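Local atomic coordinates of sarcosine oxidase (Pyrococcus horikoshii, PDB entry 1Y56), a protein that forms the beta subunit of an L-proline dehydrogenase complex, binds FAD and FMN, and probably oxidises L-proline at its FAD. Residues T271-L281 against I300-Y308; V242-L252 against S285-P293. All coordinates share one frame; numbering follows the deposited sequence.

Interaction 1: T271-L281 against I300-Y308; sequences TYDLTPTYEFL and ILRTWAGYY. With FMN (flavin mononucleotide), chain E.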
loop_
_atom_site.group_PDB
_atom_site.type_symbol
_atom_site.label_atom_id
_atom_site.label_comp_id
_atom_site.label_asym_id
_atom_site.label_seq_id
_atom_site.Cartn_x
_atom_site.Cartn_y
_atom_site.Cartn_z
ATOM N N THR B 271 35.946 -14.072 8.318
ATOM C CA THR B 271 34.514 -13.754 8.144
ATOM C C THR B 271 33.677 -14.253 9.322
ATOM O O THR B 271 34.091 -15.169 10.030
ATOM C CB THR B 271 33.943 -14.383 6.852
ATOM O OG1 THR B 271 32.547 -14.080 6.734
ATOM C CG2 THR B 271 34.099 -15.900 6.872
ATOM N N TYR B 272 32.506 -13.657 9.537
ATOM C CA TYR B 272 31.535 -14.213 10.494
ATOM C C TYR B 272 30.420 -14.963 9.775
ATOM O O TYR B 272 29.550 -15.548 10.413
ATOM C CB TYR B 272 30.938 -13.142 11.416
ATOM C CG TYR B 272 31.788 -12.779 12.616
ATOM C CD1 TYR B 272 32.482 -11.563 12.661
ATOM C CD2 TYR B 272 31.898 -13.643 13.707
ATOM C CE1 TYR B 272 33.273 -11.217 13.756
ATOM C CE2 TYR B 272 32.683 -13.306 14.818
ATOM C CZ TYR B 272 33.371 -12.090 14.835
ATOM O OH TYR B 272 34.150 -11.749 15.927
ATOM N N ASP B 273 30.461 -14.937 8.445
ATOM C CA ASP B 273 29.497 -15.630 7.586
ATOM C C ASP B 273 29.511 -17.142 7.840
ATOM O O ASP B 273 30.582 -17.755 7.881
ATOM C CB ASP B 273 29.847 -15.326 6.114
ATOM C CG ASP B 273 29.103 -16.208 5.112
ATOM O OD1 ASP B 273 27.866 -16.332 5.222
ATOM O OD2 ASP B 273 29.757 -16.760 4.197
ATOM N N LEU B 274 28.340 -17.739 8.042
ATOM C CA LEU B 274 28.233 -19.197 7.948
ATOM C C LEU B 274 27.793 -19.542 6.517
ATOM O O LEU B 274 28.338 -18.971 5.559
ATOM C CB LEU B 274 27.342 -19.789 9.041
ATOM C CG LEU B 274 27.954 -19.880 10.463
ATOM C CD1 LEU B 274 29.487 -19.891 10.449
ATOM C CD2 LEU B 274 27.448 -18.816 11.444
ATOM N N THR B 275 26.829 -20.439 6.340
ATOM C CA THR B 275 26.356 -20.779 4.964
ATOM C C THR B 275 27.393 -21.532 4.092
ATOM O O THR B 275 28.421 -20.980 3.673
ATOM C CB THR B 275 25.723 -19.563 4.141
ATOM O OG1 THR B 275 26.755 -18.740 3.604
ATOM C CG2 THR B 275 24.763 -18.699 4.999
ATOM N N PRO B 276 27.124 -22.817 3.841
ATOM C CA PRO B 276 28.033 -23.665 3.094
ATOM C C PRO B 276 28.193 -23.267 1.628
ATOM O O PRO B 276 27.384 -22.519 1.096
ATOM C CB PRO B 276 27.396 -25.047 3.222
ATOM C CG PRO B 276 25.996 -24.809 3.584
ATOM C CD PRO B 276 25.944 -23.549 4.328
ATOM N N THR B 277 29.234 -23.782 0.985
ATOM C CA THR B 277 29.530 -23.425 -0.393
ATOM C C THR B 277 29.589 -24.660 -1.294
ATOM O O THR B 277 30.027 -25.721 -0.869
ATOM C CB THR B 277 30.853 -22.607 -0.480
ATOM O OG1 THR B 277 31.988 -23.483 -0.455
ATOM C CG2 THR B 277 30.951 -21.626 0.683
ATOM N N TYR B 278 29.166 -24.506 -2.548
ATOM C CA TYR B 278 29.280 -25.558 -3.587
ATOM C C TYR B 278 30.692 -26.107 -3.793
ATOM O O TYR B 278 30.856 -27.300 -4.072
ATOM C CB TYR B 278 28.738 -25.057 -4.929
ATOM C CG TYR B 278 28.964 -25.993 -6.097
ATOM C CD1 TYR B 278 28.231 -27.171 -6.225
ATOM C CD2 TYR B 278 29.915 -25.696 -7.085
ATOM C CE1 TYR B 278 28.441 -28.032 -7.300
ATOM C CE2 TYR B 278 30.126 -26.544 -8.167
ATOM C CZ TYR B 278 29.384 -27.708 -8.268
ATOM O OH TYR B 278 29.586 -28.558 -9.331
ATOM N N GLU B 279 31.721 -25.275 -3.472
ATOM C CA GLU B 279 33.086 -25.569 -3.869
ATOM C C GLU B 279 33.570 -26.610 -2.823
ATOM O O GLU B 279 34.218 -27.614 -3.173
ATOM C CB GLU B 279 33.994 -24.322 -3.753
ATOM C CG GLU B 279 33.223 -22.977 -3.932
ATOM C CD GLU B 279 32.839 -22.779 -5.397
ATOM O OE1 GLU B 279 31.723 -23.212 -5.800
ATOM O OE2 GLU B 279 33.672 -22.228 -6.178
ATOM N N PHE B 280 33.224 -26.345 -1.550
ATOM C CA PHE B 280 33.442 -27.304 -0.474
ATOM C C PHE B 280 32.763 -28.628 -0.757
ATOM O O PHE B 280 33.354 -29.672 -0.503
ATOM C CB PHE B 280 32.966 -26.778 0.879
ATOM C CG PHE B 280 32.891 -27.838 1.934
ATOM C CD1 PHE B 280 34.049 -28.335 2.519
ATOM C CD2 PHE B 280 31.663 -28.365 2.323
ATOM C CE1 PHE B 280 33.990 -29.335 3.487
ATOM C CE2 PHE B 280 31.594 -29.370 3.288
ATOM C CZ PHE B 280 32.762 -29.855 3.870
ATOM N N LEU B 281 31.527 -28.579 -1.265
ATOM C CA LEU B 281 30.762 -29.786 -1.590
ATOM C C LEU B 281 31.542 -30.668 -2.563
ATOM O O LEU B 281 31.636 -31.883 -2.390
ATOM C CB LEU B 281 29.424 -29.414 -2.228
ATOM C CG LEU B 281 28.108 -30.163 -1.934
ATOM C CD1 LEU B 281 27.301 -30.300 -3.220
ATOM C CD2 LEU B 281 28.301 -31.531 -1.281
ATOM N N ILE B 300 25.056 -37.866 0.336
ATOM C CA ILE B 300 25.301 -36.708 1.203
ATOM C C ILE B 300 23.953 -36.130 1.598
ATOM O O ILE B 300 23.104 -35.939 0.738
ATOM C CB ILE B 300 26.110 -35.618 0.501
ATOM C CG1 ILE B 300 27.533 -36.084 0.261
ATOM C CG2 ILE B 300 26.142 -34.356 1.341
ATOM C CD1 ILE B 300 28.251 -35.294 -0.805
ATOM N N LEU B 301 23.755 -35.859 2.887
ATOM C CA LEU B 301 22.464 -35.365 3.376
ATOM C C LEU B 301 22.417 -33.861 3.560
ATOM O O LEU B 301 21.463 -33.217 3.138
ATOM C CB LEU B 301 22.076 -36.037 4.693
ATOM C CG LEU B 301 21.733 -37.525 4.620
ATOM C CD1 LEU B 301 21.298 -38.025 5.986
ATOM C CD2 LEU B 301 20.669 -37.813 3.567
ATOM N N ARG B 302 23.449 -33.318 4.197
ATOM C CA ARG B 302 23.538 -31.906 4.539
ATOM C C ARG B 302 25.011 -31.514 4.663
ATOM O O ARG B 302 25.894 -32.360 4.828
ATOM C CB ARG B 302 22.779 -31.620 5.853
ATOM C CG ARG B 302 23.034 -30.233 6.496
ATOM C CD ARG B 302 22.171 -29.980 7.748
ATOM N NE ARG B 302 20.844 -29.512 7.364
ATOM C CZ ARG B 302 20.338 -28.305 7.627
ATOM N NH1 ARG B 302 19.116 -28.008 7.198
ATOM N NH2 ARG B 302 21.026 -27.405 8.322
ATOM N N THR B 303 25.249 -30.210 4.579
ATOM C CA THR B 303 26.557 -29.606 4.745
ATOM C C THR B 303 26.353 -28.407 5.661
ATOM O O THR B 303 25.299 -27.774 5.599
ATOM C CB THR B 303 27.058 -29.132 3.386
ATOM O OG1 THR B 303 27.580 -30.254 2.670
ATOM C CG2 THR B 303 28.149 -28.108 3.527
ATOM N N TRP B 304 27.325 -28.100 6.523
ATOM C CA TRP B 304 27.237 -26.884 7.335
ATOM C C TRP B 304 28.589 -26.188 7.551
ATOM O O TRP B 304 29.619 -26.659 7.063
ATOM C CB TRP B 304 26.535 -27.157 8.669
ATOM C CG TRP B 304 27.331 -27.977 9.607
ATOM C CD1 TRP B 304 28.093 -27.529 10.637
ATOM C CD2 TRP B 304 27.444 -29.393 9.606
ATOM N NE1 TRP B 304 28.686 -28.581 11.278
ATOM C CE2 TRP B 304 28.301 -29.741 10.665
ATOM C CE3 TRP B 304 26.903 -30.409 8.809
ATOM C CZ2 TRP B 304 28.628 -31.062 10.956
ATOM C CZ3 TRP B 304 27.235 -31.716 9.090
ATOM C CH2 TRP B 304 28.086 -32.032 10.159
ATOM N N ALA B 305 28.566 -25.067 8.275
ATOM C CA ALA B 305 29.766 -24.285 8.542
ATOM C C ALA B 305 29.866 -23.836 10.003
ATOM O O ALA B 305 28.873 -23.822 10.739
ATOM C CB ALA B 305 29.821 -23.074 7.617
ATOM N N GLY B 306 31.077 -23.456 10.406
ATOM C CA GLY B 306 31.331 -22.941 11.744
ATOM C C GLY B 306 32.652 -22.200 11.778
ATOM O O GLY B 306 33.432 -22.230 10.810
ATOM N N TYR B 307 32.911 -21.543 12.901
ATOM C CA TYR B 307 34.116 -20.744 13.053
ATOM C C TYR B 307 35.297 -21.555 13.575
ATOM O O TYR B 307 35.158 -22.336 14.515
ATOM C CB TYR B 307 33.864 -19.588 14.021
ATOM C CG TYR B 307 32.658 -18.744 13.710
ATOM C CD1 TYR B 307 32.294 -18.456 12.393
ATOM C CD2 TYR B 307 31.897 -18.198 14.735
ATOM C CE1 TYR B 307 31.184 -17.668 12.114
ATOM C CE2 TYR B 307 30.796 -17.411 14.470
ATOM C CZ TYR B 307 30.441 -17.150 13.160
ATOM O OH TYR B 307 29.342 -16.361 12.904
ATOM N N TYR B 308 36.456 -21.382 12.957
ATOM C CA TYR B 308 37.689 -21.609 13.675
ATOM C C TYR B 308 38.023 -20.211 14.177
ATOM O O TYR B 308 37.908 -19.241 13.425
ATOM C CB TYR B 308 38.791 -22.074 12.733
ATOM C CG TYR B 308 38.884 -23.562 12.433
ATOM C CD1 TYR B 308 37.798 -24.438 12.633
ATOM C CD2 TYR B 308 40.072 -24.090 11.895
ATOM C CE1 TYR B 308 37.908 -25.812 12.320
ATOM C CE2 TYR B 308 40.195 -25.437 11.574
ATOM C CZ TYR B 308 39.120 -26.299 11.787
ATOM O OH TYR B 308 39.285 -27.633 11.460
HETATM N N1 FMN E . 22.644 -32.633 9.992
HETATM C C2 FMN E . 21.840 -33.569 9.437
HETATM O O2 FMN E . 21.005 -33.232 8.565
HETATM N N3 FMN E . 21.923 -34.862 9.806
HETATM C C4 FMN E . 22.813 -35.246 10.742
HETATM O O4 FMN E . 22.880 -36.448 11.079
HETATM C C4A FMN E . 23.657 -34.297 11.333
HETATM N N5 FMN E . 24.564 -34.654 12.284
HETATM C C5A FMN E . 25.393 -33.750 12.871
HETATM C C6 FMN E . 26.306 -34.177 13.842
HETATM C C7 FMN E . 27.167 -33.270 14.464
HETATM C C7M FMN E . 28.128 -33.795 15.509
HETATM C C8 FMN E . 27.105 -31.916 14.100
HETATM C C8M FMN E . 27.993 -30.898 14.714
HETATM C C9 FMN E . 26.192 -31.487 13.133
HETATM C C9A FMN E . 25.332 -32.398 12.509
HETATM N N10 FMN E . 24.388 -32.000 11.524
HETATM C C10 FMN E . 23.549 -32.966 10.931
HETATM C "C1'" FMN E . 24.284 -30.619 11.079
HETATM C "C2'" FMN E . 23.358 -29.811 11.949
HETATM O "O2'" FMN E . 22.167 -29.554 11.181
HETATM C "C3'" FMN E . 24.161 -28.568 12.373
HETATM O "O3'" FMN E . 23.861 -28.159 13.719
HETATM C "C4'" FMN E . 23.923 -27.431 11.432
HETATM O "O4'" FMN E . 23.524 -27.669 10.299
HETATM C "C5'" FMN E . 24.169 -26.010 11.896
HETATM O "O5'" FMN E . 22.979 -25.258 11.681
HETATM P P FMN E . 22.724 -24.489 10.288
HETATM O O1P FMN E . 23.634 -23.292 10.393
HETATM O O2P FMN E . 21.247 -24.192 10.314
HETATM O O3P FMN E . 23.116 -25.427 9.183
#
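Tyr-307 holds Tyr-272 in two ways at once. Its OH gives a hydrogen bond to the backbone O of Tyr-272 at 2.6 Å, in the carbonyl plane and on a lone pair. Its ring face also receives the edge of the Tyr-272 ring in a T-shaped stack, with planes at 84°. The Tyr-272 hydroxyl is hydrogen-bonded to Ala-203 O. Leu-274 crosses Tyr-307 at about a right angle. Further along, Phe-280 turns its ring edge to Thr-303 CG2, 3.7 Å from CE2. Leu-281 CD2 meets Ile-300 CD1 at 3.8 Å.

Trp-304 CG stands between the backbone N and the carbonyl carbon (chi1 70°), which places one indole face against FMN C9 and C1'. Replacing Trp-304 by an alanine is likely to remove that ring and leave Arg-46 O without its NE1 donor. Arg-302 NH2 is hydrogen-bonded to FMN O4' at 3.2 Å, its guanidinium edge toward the phosphate.

Strand 299-310 thus serves both flavin sites, since Gly-306, Tyr-307 and Tyr-308 touch FAD. It lies beside strand 221-230 at the sheet border in this chain. At Ile-300 the sheet runs on, antiparallel, into a neighbouring PH1363 subunit. The loop 271-277 covers the strand and leads into helix 278-291.

Interaction 2: V242-L252 against S285-P293; sequences VISFKYGHAYL and SYYFTKIIP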
loop_
_atom_site.group_PDB
_atom_site.type_symbol
_atom_site.label_atom_id
_atom_site.label_comp_id
_atom_site.label_asym_id
_atom_site.label_seq_id
_atom_site.Cartn_x
_atom_site.Cartn_y
_atom_site.Cartn_z
ATOM N N VAL B 242 40.011 -40.630 10.889
ATOM C CA VAL B 242 41.074 -40.788 9.895
ATOM C C VAL B 242 41.449 -39.431 9.284
ATOM O O VAL B 242 40.577 -38.675 8.831
ATOM C CB VAL B 242 40.822 -41.946 8.851
ATOM C CG1 VAL B 242 39.423 -42.483 8.933
ATOM C CG2 VAL B 242 41.163 -41.528 7.448
ATOM N N ILE B 243 42.748 -39.128 9.317
ATOM C CA ILE B 243 43.282 -37.886 8.773
ATOM C C ILE B 243 44.115 -38.187 7.550
ATOM O O ILE B 243 44.922 -39.123 7.554
ATOM C CB ILE B 243 44.171 -37.138 9.802
ATOM C CG1 ILE B 243 43.474 -37.022 11.164
ATOM C CG2 ILE B 243 44.614 -35.759 9.263
ATOM C CD1 ILE B 243 42.188 -36.206 11.175
ATOM N N SER B 244 43.914 -37.392 6.503
ATOM C CA SER B 244 44.789 -37.423 5.337
ATOM C C SER B 244 45.271 -36.013 4.986
ATOM O O SER B 244 44.533 -35.231 4.378
ATOM C CB SER B 244 44.085 -38.069 4.150
ATOM O OG SER B 244 44.942 -38.112 3.032
ATOM N N PHE B 245 46.496 -35.680 5.395
ATOM C CA PHE B 245 47.084 -34.396 5.049
ATOM C C PHE B 245 47.219 -34.283 3.533
ATOM O O PHE B 245 46.838 -33.267 2.953
ATOM C CB PHE B 245 48.449 -34.196 5.706
ATOM C CG PHE B 245 48.390 -33.631 7.102
ATOM C CD1 PHE B 245 49.325 -34.014 8.057
ATOM C CD2 PHE B 245 47.411 -32.710 7.468
ATOM C CE1 PHE B 245 49.284 -33.485 9.358
ATOM C CE2 PHE B 245 47.362 -32.179 8.780
ATOM C CZ PHE B 245 48.305 -32.571 9.716
ATOM N N LYS B 246 47.726 -35.330 2.888
ATOM C CA LYS B 246 47.936 -35.277 1.452
ATOM C C LYS B 246 46.648 -34.955 0.701
ATOM O O LYS B 246 46.654 -34.126 -0.195
ATOM C CB LYS B 246 48.578 -36.561 0.936
ATOM C CG LYS B 246 48.449 -36.773 -0.564
ATOM C CD LYS B 246 49.211 -38.008 -1.025
ATOM C CE LYS B 246 48.768 -38.487 -2.410
ATOM N NZ LYS B 246 49.362 -37.656 -3.496
ATOM N N TYR B 247 45.538 -35.590 1.062
ATOM C CA TYR B 247 44.273 -35.300 0.377
ATOM C C TYR B 247 43.445 -34.191 1.051
ATOM O O TYR B 247 42.337 -34.416 1.517
ATOM C CB TYR B 247 43.453 -36.573 0.147
ATOM C CG TYR B 247 44.049 -37.503 -0.894
ATOM C CD1 TYR B 247 44.450 -38.804 -0.557
ATOM C CD2 TYR B 247 44.222 -37.081 -2.216
ATOM C CE1 TYR B 247 45.010 -39.656 -1.517
ATOM C CE2 TYR B 247 44.776 -37.924 -3.181
ATOM C CZ TYR B 247 45.169 -39.202 -2.825
ATOM O OH TYR B 247 45.713 -40.019 -3.780
ATOM N N GLY B 248 44.066 -33.031 1.257
ATOM C CA GLY B 248 43.368 -31.754 1.423
ATOM C C GLY B 248 43.055 -31.544 2.912
ATOM O O GLY B 248 42.036 -30.937 3.259
ATOM N N HIS B 249 43.930 -32.034 3.790
ATOM C CA HIS B 249 43.666 -32.028 5.233
ATOM C C HIS B 249 42.276 -32.589 5.559
ATOM O O HIS B 249 41.570 -32.089 6.433
ATOM C CB HIS B 249 43.870 -30.629 5.841
ATOM C CG HIS B 249 45.221 -30.037 5.562
ATOM N ND1 HIS B 249 46.291 -30.787 5.106
ATOM C CD2 HIS B 249 45.679 -28.769 5.690
ATOM C CE1 HIS B 249 47.342 -30.004 4.949
ATOM N NE2 HIS B 249 47.000 -28.776 5.303
ATOM N N ALA B 250 41.892 -33.633 4.832
ATOM C CA ALA B 250 40.655 -34.330 5.103
ATOM C C ALA B 250 40.716 -34.981 6.467
ATOM O O ALA B 250 41.742 -35.550 6.861
ATOM C CB ALA B 250 40.400 -35.372 4.056
ATOM N N TYR B 251 39.611 -34.864 7.189
ATOM C CA TYR B 251 39.350 -35.685 8.351
ATOM C C TYR B 251 37.951 -36.276 8.183
ATOM O O TYR B 251 37.029 -35.573 7.761
ATOM C CB TYR B 251 39.457 -34.852 9.625
ATOM C CG TYR B 251 38.400 -33.785 9.785
ATOM C CD1 TYR B 251 38.575 -32.517 9.246
ATOM C CD2 TYR B 251 37.226 -34.042 10.490
ATOM C CE1 TYR B 251 37.615 -31.535 9.401
ATOM C CE2 TYR B 251 36.256 -33.071 10.649
ATOM C CZ TYR B 251 36.454 -31.813 10.106
ATOM O OH TYR B 251 35.481 -30.840 10.263
ATOM N N LEU B 252 37.801 -37.567 8.463
ATOM C CA LEU B 252 36.473 -38.186 8.516
ATOM C C LEU B 252 36.369 -39.332 9.527
ATOM O O LEU B 252 37.341 -40.047 9.782
ATOM C CB LEU B 252 35.979 -38.606 7.122
ATOM C CG LEU B 252 36.602 -39.648 6.190
ATOM C CD1 LEU B 252 38.041 -39.384 5.942
ATOM C CD2 LEU B 252 36.425 -41.027 6.735
ATOM N N SER B 285 33.917 -34.206 -1.492
ATOM C CA SER B 285 33.571 -35.413 -2.211
ATOM C C SER B 285 34.790 -36.037 -2.898
ATOM O O SER B 285 34.960 -37.252 -2.905
ATOM C CB SER B 285 32.487 -35.107 -3.231
ATOM O OG SER B 285 31.357 -34.533 -2.595
ATOM N N TYR B 286 35.640 -35.199 -3.473
ATOM C CA TYR B 286 36.822 -35.681 -4.159
ATOM C C TYR B 286 37.793 -36.307 -3.161
ATOM O O TYR B 286 38.290 -37.419 -3.383
ATOM C CB TYR B 286 37.494 -34.559 -4.955
ATOM C CG TYR B 286 38.846 -34.964 -5.456
ATOM C CD1 TYR B 286 39.986 -34.628 -4.744
ATOM C CD2 TYR B 286 38.990 -35.733 -6.624
ATOM C CE1 TYR B 286 41.239 -35.025 -5.169
ATOM C CE2 TYR B 286 40.250 -36.132 -7.065
ATOM C CZ TYR B 286 41.367 -35.772 -6.323
ATOM O OH TYR B 286 42.627 -36.146 -6.708
ATOM N N TYR B 287 38.049 -35.606 -2.059
ATOM C CA TYR B 287 39.040 -36.061 -1.089
ATOM C C TYR B 287 38.643 -37.333 -0.368
ATOM O O TYR B 287 39.441 -38.257 -0.281
ATOM C CB TYR B 287 39.387 -34.957 -0.106
ATOM C CG TYR B 287 40.156 -33.862 -0.775
ATOM C CD1 TYR B 287 41.268 -34.159 -1.555
ATOM C CD2 TYR B 287 39.782 -32.532 -0.638
ATOM C CE1 TYR B 287 41.992 -33.169 -2.180
ATOM C CE2 TYR B 287 40.501 -31.517 -1.260
ATOM C CZ TYR B 287 41.611 -31.848 -2.028
ATOM O OH TYR B 287 42.351 -30.873 -2.659
ATOM N N PHE B 288 37.407 -37.375 0.132
ATOM C CA PHE B 288 36.892 -38.502 0.898
ATOM C C PHE B 288 36.954 -39.779 0.081
ATOM O O PHE B 288 37.401 -40.817 0.577
ATOM C CB PHE B 288 35.454 -38.225 1.330
ATOM C CG PHE B 288 35.331 -37.412 2.591
ATOM C CD1 PHE B 288 36.380 -36.638 3.058
ATOM C CD2 PHE B 288 34.138 -37.410 3.307
ATOM C CE1 PHE B 288 36.250 -35.884 4.240
ATOM C CE2 PHE B 288 33.997 -36.647 4.476
ATOM C CZ PHE B 288 35.058 -35.885 4.941
ATOM N N THR B 289 36.541 -39.686 -1.181
ATOM C CA THR B 289 36.400 -40.857 -2.039
ATOM C C THR B 289 37.746 -41.373 -2.539
ATOM O O THR B 289 37.846 -42.509 -3.025
ATOM C CB THR B 289 35.456 -40.586 -3.221
ATOM O OG1 THR B 289 35.962 -39.496 -4.002
ATOM C CG2 THR B 289 34.056 -40.250 -2.718
ATOM N N LYS B 290 38.772 -40.528 -2.432
ATOM C CA LYS B 290 40.156 -40.943 -2.646
ATOM C C LYS B 290 40.604 -41.774 -1.461
ATOM O O LYS B 290 41.317 -42.771 -1.640
ATOM C CB LYS B 290 41.088 -39.737 -2.748
ATOM C CG LYS B 290 41.234 -39.131 -4.113
ATOM C CD LYS B 290 42.239 -39.898 -4.966
ATOM C CE LYS B 290 41.541 -40.727 -6.045
ATOM N NZ LYS B 290 42.360 -40.683 -7.279
ATOM N N ILE B 291 40.201 -41.353 -0.253
ATOM C CA ILE B 291 40.695 -41.984 0.978
ATOM C C ILE B 291 39.913 -43.267 1.322
ATOM O O ILE B 291 40.528 -44.295 1.604
ATOM C CB ILE B 291 40.955 -40.981 2.205
ATOM C CG1 ILE B 291 40.048 -41.263 3.376
ATOM C CG2 ILE B 291 40.947 -39.502 1.836
ATOM C CD1 ILE B 291 40.663 -42.246 4.288
ATOM N N ILE B 292 38.582 -43.220 1.298
ATOM C CA ILE B 292 37.806 -44.457 1.341
ATOM C C ILE B 292 36.796 -44.445 0.188
ATOM O O ILE B 292 35.808 -43.729 0.241
ATOM C CB ILE B 292 37.183 -44.830 2.776
ATOM C CG1 ILE B 292 35.671 -44.738 2.813
ATOM C CG2 ILE B 292 37.750 -44.042 3.955
ATOM C CD1 ILE B 292 34.983 -46.036 2.455
ATOM N N PRO B 293 37.087 -45.191 -0.898
ATOM C CA PRO B 293 36.290 -45.353 -2.122
ATOM C C PRO B 293 34.818 -45.755 -1.981
ATOM O O PRO B 293 34.017 -45.392 -2.847
ATOM C CB PRO B 293 37.042 -46.450 -2.876
ATOM C CG PRO B 293 38.429 -46.232 -2.489
ATOM C CD PRO B 293 38.357 -45.927 -1.019
#
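Ser-244 OG is gripped twice: it accepts from Tyr-247 N at 3.3 Å, an ST motif, and is hydrogen-bonded to Tyr-92 OH. These bonds probably help to fix the turn of the 242-252 hairpin where helix 285-291 lies against it. The two segments meet mainly through apolar groups and ring faces.

Lys-290 CB sits over the middle of the Tyr-247 ring, 3.9 Å from its centroid and 1° off the normal, a CH-pi contact. Bends further along the lysine chain lead its end away. The Tyr-247 OH is hydrogen-bonded to Glu-133 OE1.

With CG anti to the carbonyl carbon (chi1 -69°), Tyr-287 spreads one ring face over the peptide between Tyr-247 and Gly-248. Gly-248 CA lies 3.9 Å from the centroid of that ring. A CB on Gly-248 would run into the ring, and its phi is positive.

Leu-252 CB rests on one face of Phe-288, 3.6 Å from CZ, while Ala-250 CB comes to the edge of that ring. Ile-291 meets Val-242 tip to tip. The Ile-291 side chain slides past Leu-252 in the opposite direction, CG1 of Ile-291 lying 3.8 Å from Leu-252 CD1.

Tyr-251 points away from the helix and touches FAD. The helix crosses strand 250-252 at -67°. The hairpin strands sit inside the large mixed sheet, between strands 87-91 and 261-263.

From the N terminus the segments come in the order 242-252, 271-281, 285-293 and 300-308, so the two contacts cross. Interaction 2 closes its loop first, when helix 278-291 returns to the hairpin. Interaction 1 opens within that loop and closes beyond it, on strand 299-310. The helix is shared: its first turn belongs to interaction 1 and its later turns to interaction 2. Both contacts reach the same mixed sheet, interaction 1 at the border strand, which touches both FMN and FAD, interaction 2 at inner strands, where Tyr-251 touches FAD. Their centres are about 17 Å apart, yet they touch where Ile-300 CD1 packs against Ser-285 OG at 3.7 Å.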